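Local coordinates for TLR1789 protein (PDB 2X8X) that probably takes part in inserting or translocating proteins at the cyanobacterial outer membrane as an Omp85 (Toc75-related) protein, of which this piece is the N-terminal POTRA region, at residues A[38-43]-A[67-72]; A[176-181]-A[228-233]; A[117-122]-A[131-136]; A[87-92]-A[187-192]. All coordinates share one frame; numbering follows the deposited sequence.

Interaction 1 of 4, residues A[38-43]-A[67-72]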
loop_
_atom_site.group_PDB
_atom_site.type_symbol
_atom_site.label_atom_id
_atom_site.label_comp_id
_atom_site.label_asym_id
_atom_site.label_seq_id
_atom_site.Cartn_x
_atom_site.Cartn_y
_atom_site.Cartn_z
ATOM N N THR A 38 -27.196 20.431 -2.165
ATOM C CA THR A 38 -25.783 20.488 -2.534
ATOM C C THR A 38 -24.874 20.740 -1.356
ATOM O O THR A 38 -23.915 20.013 -1.185
ATOM C CB THR A 38 -25.559 21.613 -3.554
ATOM O OG1 THR A 38 -26.411 21.370 -4.665
ATOM C CG2 THR A 38 -24.123 21.659 -4.051
ATOM N N GLN A 39 -25.170 21.756 -0.542
ATOM C CA GLN A 39 -24.307 22.090 0.595
ATOM C C GLN A 39 -24.293 20.990 1.630
ATOM O O GLN A 39 -23.238 20.742 2.235
ATOM C CB GLN A 39 -24.674 23.404 1.261
ATOM C CG GLN A 39 -24.378 24.561 0.379
ATOM C CD GLN A 39 -25.307 25.685 0.707
ATOM O OE1 GLN A 39 -25.074 26.432 1.643
ATOM N NE2 GLN A 39 -26.400 25.790 -0.037
ATOM N N LEU A 40 -25.438 20.306 1.808
ATOM C CA LEU A 40 -25.508 19.230 2.776
ATOM C C LEU A 40 -24.608 18.084 2.277
ATOM O O LEU A 40 -23.831 17.494 3.043
ATOM C CB LEU A 40 -26.961 18.748 2.967
ATOM C CG LEU A 40 -27.908 19.707 3.702
ATOM C CD1 LEU A 40 -29.386 19.198 3.651
ATOM C CD2 LEU A 40 -27.429 19.822 5.099
ATOM N N GLN A 41 -24.733 17.783 0.991
ATOM C CA GLN A 41 -23.850 16.847 0.270
ATOM C C GLN A 41 -22.347 17.215 0.453
ATOM O O GLN A 41 -21.577 16.366 0.839
ATOM C CB GLN A 41 -24.277 16.723 -1.238
ATOM C CG GLN A 41 -23.450 15.712 -2.074
ATOM C CD GLN A 41 -23.357 14.302 -1.416
ATOM O OE1 GLN A 41 -24.362 13.762 -0.935
ATOM N NE2 GLN A 41 -22.135 13.718 -1.389
ATOM N N GLN A 42 -21.954 18.473 0.245
ATOM C CA GLN A 42 -20.590 18.934 0.550
ATOM C C GLN A 42 -20.201 18.740 1.984
ATOM O O GLN A 42 -19.054 18.383 2.226
ATOM C CB GLN A 42 -20.360 20.419 0.200
ATOM C CG GLN A 42 -20.526 20.747 -1.301
ATOM C CD GLN A 42 -20.940 22.263 -1.630
ATOM O OE1 GLN A 42 -21.074 23.132 -0.735
ATOM N NE2 GLN A 42 -21.136 22.540 -2.922
ATOM N N ASP A 43 -21.114 18.988 2.949
ATOM C CA ASP A 43 -20.837 18.654 4.387
ATOM C C ASP A 43 -20.535 17.160 4.634
ATOM O O ASP A 43 -19.626 16.825 5.411
ATOM C CB ASP A 43 -21.958 19.104 5.363
ATOM C CG ASP A 43 -22.031 20.651 5.547
ATOM O OD1 ASP A 43 -21.017 21.409 5.343
ATOM O OD2 ASP A 43 -23.131 21.113 5.917
ATOM N N VAL A 67 -36.607 22.754 11.194
ATOM C CA VAL A 67 -35.777 21.654 10.604
ATOM C C VAL A 67 -34.489 21.246 11.404
ATOM O O VAL A 67 -33.657 22.118 11.766
ATOM C CB VAL A 67 -35.417 21.934 9.113
ATOM C CG1 VAL A 67 -34.733 20.739 8.509
ATOM C CG2 VAL A 67 -36.704 22.289 8.325
ATOM N N ARG A 68 -34.390 19.928 11.700
ATOM C CA ARG A 68 -33.198 19.301 12.248
ATOM C C ARG A 68 -32.398 18.735 11.072
ATOM O O ARG A 68 -32.970 18.053 10.202
ATOM C CB ARG A 68 -33.515 18.149 13.205
ATOM N N ILE A 69 -31.100 19.017 11.033
ATOM C CA ILE A 69 -30.196 18.147 10.237
ATOM C C ILE A 69 -29.508 17.190 11.185
ATOM O O ILE A 69 -28.846 17.625 12.182
ATOM C CB ILE A 69 -29.135 18.903 9.324
ATOM C CG1 ILE A 69 -29.868 19.842 8.365
ATOM C CG2 ILE A 69 -28.385 17.872 8.469
ATOM C CD1 ILE A 69 -30.811 19.074 7.438
ATOM N N THR A 70 -29.715 15.891 10.911
ATOM C CA THR A 70 -28.981 14.869 11.604
ATOM C C THR A 70 -27.895 14.305 10.644
ATOM O O THR A 70 -28.201 13.765 9.554
ATOM C CB THR A 70 -29.921 13.711 12.149
ATOM O OG1 THR A 70 -30.930 14.269 13.027
ATOM C CG2 THR A 70 -29.119 12.692 12.934
ATOM N N PHE A 71 -26.643 14.443 11.069
ATOM C CA PHE A 71 -25.550 13.788 10.386
ATOM C C PHE A 71 -25.324 12.393 10.970
ATOM O O PHE A 71 -24.835 12.282 12.074
ATOM C CB PHE A 71 -24.313 14.667 10.477
ATOM C CG PHE A 71 -24.375 15.832 9.546
ATOM C CD1 PHE A 71 -24.662 17.120 10.011
ATOM C CD2 PHE A 71 -24.165 15.631 8.163
ATOM C CE1 PHE A 71 -24.711 18.200 9.089
ATOM C CE2 PHE A 71 -24.214 16.660 7.255
ATOM C CZ PHE A 71 -24.462 17.981 7.729
ATOM N N VAL A 72 -25.682 11.342 10.242
ATOM C CA VAL A 72 -25.437 9.990 10.802
ATOM C C VAL A 72 -24.085 9.462 10.287
ATOM O O VAL A 72 -23.894 9.340 9.093
ATOM C CB VAL A 72 -26.552 8.975 10.440
ATOM C CG1 VAL A 72 -26.405 7.685 11.305
ATOM C CG2 VAL A 72 -27.942 9.604 10.684
#
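Phe71 and Leu40 give up nearly equal areas to this contact, 57 and 56 Å², and Ile69, two residues before Phe71 on the strand, is the other partner of Leu40. Helix 38-43 lies over strand 67-72 at 31° from parallel, with the axes of the two short segments 11.1 Å apart, a spacing bridged mainly by side chains. Leu40 and Ile69 reach toward each other tip to tip: Leu40 CD1 is 4.0 Å from Ile69 CD1, while Leu40 CD2 rests against Ile69 CG2 and CG1, 4.0 Å from the former. The backbone takes a small part, Leu40 O coming to the edge of the Phe71 ring. Ile69 CG2 also leans on its own strand neighbour, lying 3.7 Å above the plane of the Phe71 ring and displaced toward the rim.

This is the helix-on-sheet packing of a POTRA domain, in which helix 37-48 covers one face of a mixed sheet; strand 66-75 runs inside that sheet, between strands 5-13 and 53-63. Alternate residues Ile69 and Phe71 project from the strand toward the helix.

One turn beyond Leu40, Asp43 meets the far end of the phenyl ring obliquely, with its CB 3.6 Å from Phe71 CZ and its carboxylate plane 68° from that of the ring. The first torsion of Asp43 (chi1 -71°) sets the carboxylate beside the backbone N, and its methylene is what touches the aromatic carbon. The buried carboxylate is satisfied elsewhere: OD1 accepts from the backbone N of Ser28 and OD2 is hydrogen-bonded to Thr29 OG1. Ile27, Thr44 and Ile47 add further packing around Phe71.

Interaction 2 of 4, residues A[176-181]-A[228-233]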
loop_
_atom_site.group_PDB
_atom_site.type_symbol
_atom_site.label_atom_id
_atom_site.label_comp_id
_atom_site.label_asym_id
_atom_site.label_seq_id
_atom_site.Cartn_x
_atom_site.Cartn_y
_atom_site.Cartn_z
ATOM N N PHE A 176 27.088 -23.879 -13.121
ATOM C CA PHE A 176 27.639 -23.661 -11.764
ATOM C C PHE A 176 28.569 -22.448 -11.690
ATOM O O PHE A 176 28.658 -21.787 -10.663
ATOM C CB PHE A 176 28.310 -24.932 -11.173
ATOM C CG PHE A 176 29.586 -25.334 -11.883
ATOM C CD1 PHE A 176 30.815 -24.748 -11.542
ATOM C CD2 PHE A 176 29.573 -26.289 -12.915
ATOM C CE1 PHE A 176 32.042 -25.106 -12.238
ATOM C CE2 PHE A 176 30.778 -26.670 -13.599
ATOM C CZ PHE A 176 32.009 -26.063 -13.260
ATOM N N VAL A 177 29.282 -22.170 -12.786
ATOM C CA VAL A 177 30.277 -21.080 -12.847
ATOM C C VAL A 177 29.610 -19.762 -12.554
ATOM O O VAL A 177 30.171 -18.925 -11.825
ATOM C CB VAL A 177 31.031 -21.044 -14.195
ATOM C CG1 VAL A 177 31.976 -19.824 -14.301
ATOM C CG2 VAL A 177 31.876 -22.275 -14.349
ATOM N N ILE A 178 28.407 -19.599 -13.105
ATOM C CA ILE A 178 27.624 -18.395 -12.905
ATOM C C ILE A 178 26.917 -18.438 -11.546
ATOM O O ILE A 178 26.986 -17.478 -10.767
ATOM C CB ILE A 178 26.583 -18.194 -14.019
ATOM C CG1 ILE A 178 27.300 -17.890 -15.350
ATOM C CG2 ILE A 178 25.675 -17.046 -13.677
ATOM C CD1 ILE A 178 26.414 -18.199 -16.545
ATOM N N SER A 179 26.242 -19.550 -11.285
ATOM C CA SER A 179 25.413 -19.650 -10.089
ATOM C C SER A 179 26.262 -19.407 -8.795
ATOM O O SER A 179 25.819 -18.787 -7.824
ATOM C CB SER A 179 24.755 -21.035 -10.120
ATOM O OG SER A 179 24.009 -21.202 -8.933
ATOM N N ARG A 180 27.494 -19.894 -8.782
ATOM C CA ARG A 180 28.306 -19.799 -7.568
ATOM C C ARG A 180 28.809 -18.402 -7.278
ATOM O O ARG A 180 29.326 -18.144 -6.191
ATOM C CB ARG A 180 29.448 -20.785 -7.599
ATOM C CG ARG A 180 30.691 -20.313 -8.328
ATOM C CD ARG A 180 31.633 -21.555 -8.443
ATOM N NE ARG A 180 32.517 -21.445 -9.613
ATOM C CZ ARG A 180 33.576 -22.215 -9.855
ATOM N NH1 ARG A 180 33.928 -23.187 -9.016
ATOM N NH2 ARG A 180 34.294 -22.005 -10.958
ATOM N N GLU A 181 28.649 -17.496 -8.244
ATOM C CA GLU A 181 28.979 -16.105 -7.993
ATOM C C GLU A 181 27.822 -15.297 -7.456
ATOM O O GLU A 181 28.033 -14.140 -7.051
ATOM C CB GLU A 181 29.485 -15.443 -9.279
ATOM C CG GLU A 181 30.728 -16.145 -9.805
ATOM C CD GLU A 181 31.912 -16.082 -8.850
ATOM O OE1 GLU A 181 32.122 -15.029 -8.161
ATOM O OE2 GLU A 181 32.661 -17.081 -8.840
ATOM N N LEU A 228 18.877 -13.436 -16.828
ATOM C CA LEU A 228 20.192 -12.882 -17.169
ATOM C C LEU A 228 20.401 -13.100 -18.674
ATOM O O LEU A 228 20.427 -14.233 -19.134
ATOM C CB LEU A 228 21.287 -13.583 -16.384
ATOM C CG LEU A 228 21.396 -13.473 -14.861
ATOM C CD1 LEU A 228 22.777 -13.978 -14.422
ATOM C CD2 LEU A 228 21.121 -12.015 -14.413
ATOM N N ASN A 229 20.546 -12.012 -19.450
ATOM C CA ASN A 229 20.754 -12.084 -20.865
ATOM C C ASN A 229 22.250 -11.896 -21.016
ATOM O O ASN A 229 22.793 -10.802 -20.685
ATOM C CB ASN A 229 20.007 -10.944 -21.552
ATOM C CG ASN A 229 18.485 -11.179 -21.572
ATOM O OD1 ASN A 229 18.056 -12.160 -22.090
ATOM N ND2 ASN A 229 17.710 -10.323 -20.915
ATOM N N ILE A 230 22.903 -12.945 -21.507
ATOM C CA ILE A 230 24.339 -13.025 -21.417
ATOM C C ILE A 230 24.940 -13.194 -22.759
ATOM O O ILE A 230 24.522 -14.090 -23.470
ATOM C CB ILE A 230 24.754 -14.262 -20.549
ATOM C CG1 ILE A 230 24.248 -14.128 -19.103
ATOM C CG2 ILE A 230 26.284 -14.416 -20.533
ATOM C CD1 ILE A 230 24.426 -15.475 -18.321
ATOM N N LYS A 231 25.923 -12.341 -23.099
ATOM C CA LYS A 231 26.734 -12.485 -24.304
ATOM C C LYS A 231 28.156 -12.852 -23.895
ATOM O O LYS A 231 28.842 -12.032 -23.296
ATOM C CB LYS A 231 26.688 -11.207 -25.166
ATOM C CG LYS A 231 25.260 -10.751 -25.588
ATOM C CD LYS A 231 25.178 -9.509 -26.501
ATOM C CE LYS A 231 23.796 -8.832 -26.233
ATOM N NZ LYS A 231 23.244 -7.927 -27.279
ATOM N N GLU A 232 28.560 -14.101 -24.179
ATOM C CA GLU A 232 29.881 -14.656 -23.857
ATOM C C GLU A 232 30.905 -14.171 -24.873
ATOM O O GLU A 232 30.534 -13.890 -26.010
ATOM C CB GLU A 232 29.862 -16.186 -23.878
ATOM C CG GLU A 232 28.963 -16.798 -22.791
ATOM C CD GLU A 232 29.051 -18.321 -22.733
ATOM O OE1 GLU A 232 28.212 -19.001 -23.366
ATOM O OE2 GLU A 232 29.968 -18.832 -22.055
ATOM N N ARG A 233 32.162 -14.040 -24.462
ATOM C CA ARG A 233 33.269 -13.626 -25.389
ATOM C C ARG A 233 33.519 -14.809 -26.274
ATOM O O ARG A 233 33.681 -15.908 -25.750
ATOM C CB ARG A 233 34.591 -13.460 -24.636
ATOM C CG ARG A 233 34.769 -12.267 -23.815
ATOM C CD ARG A 233 35.925 -12.490 -22.823
ATOM N NE ARG A 233 37.209 -12.724 -23.456
ATOM C CZ ARG A 233 38.205 -13.455 -22.952
ATOM N NH1 ARG A 233 38.123 -14.053 -21.775
ATOM N NH2 ARG A 233 39.314 -13.567 -23.646
#
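Ile178 meets Ile230 with the end of its longer branch and Leu228 with its shorter one. The longer branch comes end-on, with Ile178 CD1 and Ile230 CD1 3.8 Å apart; on the shorter, Ile178 CG2 lies 4.3 Å from Leu228 CD1. Both isoleucines hold CG1 beside the backbone N and carry the chain on extended (chi2 158° in Ile178 and 169° in Ile230), which brings the two terminal methyls together across the helix-to-strand spacing: even the nearest CA atoms, those of Ile178 and Leu228, are 10.2 Å apart. Leu228 and Ile230 are two apart on strand 224-232 and both face the helix.

The same residues are built into the rest of this POTRA domain. Strand 224-232 is the middle one of a three-stranded mixed sheet, flanked by 154-161 and 208-217, and Ile178 also touches Tyr159, Phe161 and Phe208 from those flanking strands. Leu202 of helix 192-205 packs against both Ile178 and Leu228, so the helix that carries Ile178 and the longer helix close over the sheet together.

Only 88 Å² is buried between the segments, all of it by three aliphatic side chains that are themselves buried. With methyl groups alone in touch, the contact has little directional preference and is consistent with simple hydrophobic closure of the domain core.

Interaction 3 of 4, residues A[117-122]-A[131-136]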
loop_
_atom_site.group_PDB
_atom_site.type_symbol
_atom_site.label_atom_id
_atom_site.label_comp_id
_atom_site.label_asym_id
_atom_site.label_seq_id
_atom_site.Cartn_x
_atom_site.Cartn_y
_atom_site.Cartn_z
ATOM N N GLU A 117 2.776 3.764 3.668
ATOM C CA GLU A 117 3.948 4.423 3.057
ATOM C C GLU A 117 5.262 4.151 3.812
ATOM O O GLU A 117 6.317 4.048 3.192
ATOM C CB GLU A 117 3.786 5.932 2.872
ATOM C CG GLU A 117 2.750 6.320 1.817
ATOM C CD GLU A 117 2.712 5.342 0.558
ATOM O OE1 GLU A 117 3.778 5.050 -0.092
ATOM O OE2 GLU A 117 1.584 4.874 0.193
ATOM N N LYS A 118 5.196 4.023 5.132
ATOM C CA LYS A 118 6.379 3.599 5.903
ATOM C C LYS A 118 6.825 2.205 5.534
ATOM O O LYS A 118 8.031 1.883 5.529
ATOM C CB LYS A 118 6.056 3.662 7.403
ATOM C CG LYS A 118 6.278 5.140 7.908
ATOM C CD LYS A 118 5.980 5.209 9.413
ATOM C CE LYS A 118 4.414 5.151 9.614
ATOM N NZ LYS A 118 3.554 6.385 9.906
ATOM N N ILE A 119 5.871 1.328 5.268
ATOM C CA ILE A 119 6.289 -0.047 4.863
ATOM C C ILE A 119 7.022 0.003 3.483
ATOM O O ILE A 119 8.071 -0.625 3.285
ATOM C CB ILE A 119 5.072 -0.976 4.823
ATOM C CG1 ILE A 119 4.591 -1.330 6.223
ATOM C CG2 ILE A 119 5.402 -2.234 3.991
ATOM C CD1 ILE A 119 3.142 -2.025 6.136
ATOM N N ASN A 120 6.458 0.723 2.534
ATOM C CA ASN A 120 7.027 0.789 1.150
ATOM C C ASN A 120 8.365 1.470 1.205
ATOM O O ASN A 120 9.267 1.122 0.446
ATOM C CB ASN A 120 6.095 1.554 0.212
ATOM C CG ASN A 120 4.758 0.822 -0.013
ATOM O OD1 ASN A 120 4.667 -0.399 0.209
ATOM N ND2 ASN A 120 3.725 1.552 -0.469
ATOM N N THR A 121 8.527 2.421 2.145
ATOM C CA THR A 121 9.827 3.052 2.352
ATOM C C THR A 121 10.812 2.074 2.983
ATOM O O THR A 121 11.968 2.044 2.595
ATOM C CB THR A 121 9.731 4.354 3.222
ATOM O OG1 THR A 121 8.863 5.268 2.561
ATOM C CG2 THR A 121 11.077 4.997 3.391
ATOM N N PHE A 122 10.384 1.263 3.937
ATOM C CA PHE A 122 11.262 0.215 4.437
ATOM C C PHE A 122 11.792 -0.675 3.284
ATOM O O PHE A 122 13.012 -0.864 3.162
ATOM C CB PHE A 122 10.612 -0.616 5.522
ATOM C CG PHE A 122 11.334 -1.925 5.799
ATOM C CD1 PHE A 122 12.393 -1.966 6.732
ATOM C CD2 PHE A 122 10.967 -3.100 5.116
ATOM C CE1 PHE A 122 13.083 -3.186 7.005
ATOM C CE2 PHE A 122 11.639 -4.328 5.347
ATOM C CZ PHE A 122 12.707 -4.379 6.299
ATOM N N GLY A 131 9.460 -4.431 -3.582
ATOM C CA GLY A 131 8.575 -4.718 -2.474
ATOM C C GLY A 131 7.530 -3.641 -2.227
ATOM O O GLY A 131 7.867 -2.449 -2.263
ATOM N N GLN A 132 6.282 -3.996 -1.919
ATOM C CA GLN A 132 5.314 -2.897 -1.626
ATOM C C GLN A 132 4.087 -3.589 -1.079
ATOM O O GLN A 132 3.922 -4.800 -1.312
ATOM C CB GLN A 132 4.884 -2.164 -2.907
ATOM C CG GLN A 132 4.197 -3.161 -3.873
ATOM C CD GLN A 132 3.713 -2.500 -5.207
ATOM O OE1 GLN A 132 3.696 -1.293 -5.340
ATOM N NE2 GLN A 132 3.353 -3.317 -6.187
ATOM N N VAL A 133 3.219 -2.798 -0.431
ATOM C CA VAL A 133 1.883 -3.229 0.008
ATOM C C VAL A 133 1.046 -3.318 -1.236
ATOM O O VAL A 133 1.207 -2.482 -2.132
ATOM C CB VAL A 133 1.307 -2.194 1.001
ATOM C CG1 VAL A 133 -0.160 -2.472 1.382
ATOM C CG2 VAL A 133 2.146 -2.228 2.260
ATOM N N VAL A 134 0.193 -4.340 -1.332
ATOM C CA VAL A 134 -0.688 -4.532 -2.465
ATOM C C VAL A 134 -2.125 -4.736 -1.989
ATOM O O VAL A 134 -2.391 -5.214 -0.839
ATOM C CB VAL A 134 -0.279 -5.794 -3.348
ATOM C CG1 VAL A 134 1.074 -5.592 -3.976
ATOM C CG2 VAL A 134 -0.199 -7.033 -2.518
ATOM N N GLY A 135 -3.062 -4.331 -2.838
ATOM C CA GLY A 135 -4.471 -4.569 -2.535
ATOM C C GLY A 135 -5.028 -3.473 -1.652
ATOM O O GLY A 135 -4.350 -2.469 -1.365
ATOM N N THR A 136 -6.257 -3.682 -1.216
ATOM C CA THR A 136 -6.967 -2.768 -0.360
ATOM C C THR A 136 -6.911 -3.340 1.069
ATOM O O THR A 136 -7.205 -4.538 1.247
ATOM C CB THR A 136 -8.435 -2.677 -0.848
ATOM O OG1 THR A 136 -8.438 -2.198 -2.213
ATOM C CG2 THR A 136 -9.272 -1.687 0.027
HETATM O O HOH W 1 1.568 0.289 -1.721
#
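Helix 117-122 comes down onto strand 132-134 at 135° between their directions, the axes of these short segments approaching to 7.3 Å, and the backbones are closest at Asn120 and Gln132. Asn120 bridges the two. Its OD1 accepts the backbone N-H of Val133 at 2.9 Å from Val133 N, with the N-H pointing at the oxygen at 158° and arriving in the carbonyl plane, on a lone pair. The first torsion of Asn120 (chi1 -66°) swings the amide out from the helix toward the strand. The other end of the same amide is used as well: Asn120 ND2 donates to a water 2.8 Å away, which in turn donates to Val133 O. Val133 is thus held directly at its N-H and through water at its carbonyl, and the two bonds together fix the rotation of the Asn120 side-chain amide, its oxygen turned to the N-H. Close by, Asn120 OD1 also lies 3.2 Å from Gln132 CA.

Alongside these polar contacts, Ile119 and Val133 cross at about a right angle, with Ile119 CG2 3.7 Å from Val133 CG2.

In this central POTRA domain, the 117-122 segment belongs to helix 109-125 and the strand is at the margin of a three-stranded sheet, paired with strand 144-150 through Gln132 and Val134. Val133 continues inward onto Val149, while Ile119 reaches Leu147 of that strand and Ile98 and Phe99 of helix 92-99.

Interaction 4 of 4, residues A[87-92]-A[187-192]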
loop_
_atom_site.group_PDB
_atom_site.type_symbol
_atom_site.label_atom_id
_atom_site.label_comp_id
_atom_site.label_asym_id
_atom_site.label_seq_id
_atom_site.Cartn_x
_atom_site.Cartn_y
_atom_site.Cartn_z
ATOM N N ASN A 87 4.568 -11.586 3.773
ATOM C CA ASN A 87 5.792 -10.946 4.225
ATOM C C ASN A 87 6.918 -11.938 4.563
ATOM O O ASN A 87 6.632 -13.025 5.049
ATOM C CB ASN A 87 5.484 -10.172 5.475
ATOM C CG ASN A 87 4.888 -11.042 6.564
ATOM O OD1 ASN A 87 3.904 -11.750 6.339
ATOM N ND2 ASN A 87 5.445 -10.962 7.768
ATOM N N GLN A 88 8.175 -11.508 4.401
ATOM C CA GLN A 88 9.376 -12.313 4.726
ATOM C C GLN A 88 10.402 -11.378 5.332
ATOM O O GLN A 88 10.698 -11.479 6.502
ATOM C CB GLN A 88 10.038 -12.965 3.500
ATOM C CG GLN A 88 9.310 -14.201 2.876
ATOM C CD GLN A 88 8.434 -13.827 1.595
ATOM O OE1 GLN A 88 8.534 -12.690 1.015
ATOM N NE2 GLN A 88 7.579 -14.784 1.167
ATOM N N VAL A 89 10.956 -10.481 4.523
ATOM C CA VAL A 89 11.944 -9.529 5.049
ATOM C C VAL A 89 11.343 -8.421 5.893
ATOM O O VAL A 89 12.050 -7.838 6.701
ATOM C CB VAL A 89 12.847 -8.861 3.976
ATOM C CG1 VAL A 89 13.773 -9.911 3.344
ATOM C CG2 VAL A 89 12.050 -8.114 3.010
ATOM N N LEU A 90 10.059 -8.126 5.675
ATOM C CA LEU A 90 9.245 -7.344 6.622
ATOM C C LEU A 90 8.681 -8.248 7.687
ATOM O O LEU A 90 7.927 -9.199 7.415
ATOM C CB LEU A 90 8.112 -6.603 5.885
ATOM C CG LEU A 90 7.083 -5.761 6.713
ATOM C CD1 LEU A 90 7.645 -4.439 7.280
ATOM C CD2 LEU A 90 5.814 -5.468 5.815
ATOM N N THR A 91 9.081 -8.035 8.919
ATOM C CA THR A 91 8.602 -8.928 9.978
ATOM C C THR A 91 7.321 -8.358 10.565
ATOM O O THR A 91 7.101 -7.130 10.564
ATOM C CB THR A 91 9.656 -9.091 11.083
ATOM O OG1 THR A 91 9.812 -7.839 11.745
ATOM C CG2 THR A 91 11.038 -9.540 10.485
ATOM N N GLN A 92 6.450 -9.253 11.066
ATOM C CA GLN A 92 5.287 -8.837 11.824
ATOM C C GLN A 92 5.675 -7.863 12.958
ATOM O O GLN A 92 4.946 -6.914 13.220
ATOM C CB GLN A 92 4.495 -10.053 12.357
ATOM C CG GLN A 92 3.219 -9.628 13.111
ATOM C CD GLN A 92 2.220 -8.847 12.219
ATOM O OE1 GLN A 92 1.812 -9.332 11.118
ATOM N NE2 GLN A 92 1.762 -7.676 12.720
ATOM N N GLY A 187 13.967 -18.256 -4.198
ATOM C CA GLY A 187 13.564 -18.049 -2.814
ATOM C C GLY A 187 14.035 -16.795 -2.091
ATOM O O GLY A 187 13.536 -16.520 -1.008
ATOM N N VAL A 188 15.008 -16.027 -2.618
ATOM C CA VAL A 188 15.424 -14.802 -1.914
ATOM C C VAL A 188 14.465 -13.717 -2.414
ATOM O O VAL A 188 13.818 -13.894 -3.464
ATOM C CB VAL A 188 16.873 -14.365 -2.230
ATOM C CG1 VAL A 188 17.838 -15.522 -1.973
ATOM C CG2 VAL A 188 16.981 -13.884 -3.724
ATOM N N VAL A 189 14.341 -12.623 -1.657
ATOM C CA VAL A 189 13.611 -11.452 -2.100
ATOM C C VAL A 189 14.627 -10.583 -2.885
ATOM O O VAL A 189 15.679 -10.227 -2.384
ATOM C CB VAL A 189 13.148 -10.597 -0.884
ATOM C CG1 VAL A 189 12.415 -9.392 -1.340
ATOM C CG2 VAL A 189 12.320 -11.425 0.094
ATOM N N LEU A 190 14.288 -10.261 -4.108
ATOM C CA LEU A 190 15.165 -9.448 -4.991
ATOM C C LEU A 190 15.664 -8.147 -4.326
ATOM O O LEU A 190 14.867 -7.318 -3.825
ATOM C CB LEU A 190 14.404 -9.168 -6.314
ATOM C CG LEU A 190 15.204 -8.478 -7.438
ATOM C CD1 LEU A 190 16.224 -9.495 -7.918
ATOM C CD2 LEU A 190 14.287 -8.130 -8.593
ATOM N N ASN A 191 16.992 -7.954 -4.317
ATOM C CA ASN A 191 17.544 -6.755 -3.729
ATOM C C ASN A 191 18.541 -6.151 -4.690
ATOM O O ASN A 191 19.408 -6.838 -5.166
ATOM C CB ASN A 191 18.251 -7.079 -2.444
ATOM C CG ASN A 191 18.686 -5.853 -1.721
ATOM O OD1 ASN A 191 19.519 -5.082 -2.205
ATOM N ND2 ASN A 191 18.099 -5.637 -0.559
ATOM N N GLN A 192 18.401 -4.864 -4.964
ATOM C CA GLN A 192 19.140 -4.241 -6.075
ATOM C C GLN A 192 20.628 -4.142 -5.767
ATOM O O GLN A 192 21.451 -4.121 -6.706
ATOM C CB GLN A 192 18.489 -2.887 -6.431
ATOM C CG GLN A 192 19.214 -2.084 -7.451
ATOM C CD GLN A 192 19.788 -0.842 -6.811
ATOM O OE1 GLN A 192 19.055 -0.106 -6.099
ATOM N NE2 GLN A 192 21.094 -0.590 -7.038
#
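Val189 makes the contact from its side of the junction, chiefly by touching Val89. Segment 187-192 leads up to it through Gly187, whose positive phi (88°) suits a residue without a side chain, and through Val188, which points away from the 87-92 loop. At Val189 the CG2 methyl sits beside the backbone N, CG1 having taken the position opposite that N (chi1 179°), and it meets Val89 end-on, 3.9 Å from Val89 CG1. The Gln88 side chain lies obliquely beside Val189 at the rim. On the facing loop, Glu151 accepts the backbone N-H groups of Gln88, Val89 and Leu90. Asn87 ND2 donates to Leu90 O, 3.1 Å away, a bond within the loop that is consistent with a fixed turn at Val89.

Beyond Val189, Asn191 caps helix 192-205 from its N-cap position through OD1, as Thr91 does for helix 92-99, while its ND2 donates to Asn126 O, a second tie to the preceding domain. A small surface contact of 110 Å² between two loops, each leading into a helix, is thus part of the interface between consecutive POTRA domains in a tandem array.

How the interactions relate
The four contacts follow an elongated chain of three POTRA domains. Interactions 1, 3 and 2 each join a helix to a strand inside successive domains, whereas interaction 4 spans the second and third. Interactions 1 and 2 lie on opposite sides of the chain's centre, with their own centres 67 Å apart, and interaction 3 is near the middle, 36 Å from the first and 33 Å from the second between centres. Interactions 3 and 4 touch directly: Phe122 CZ lies 3.5 Å from Val89 O, and Ile119 CG2 packs 3.7 Å from Leu90 CD2, so helix 109-125 backs the junction loop. Interaction 2 stays about 9 Å from interaction 4 at the nearest atoms.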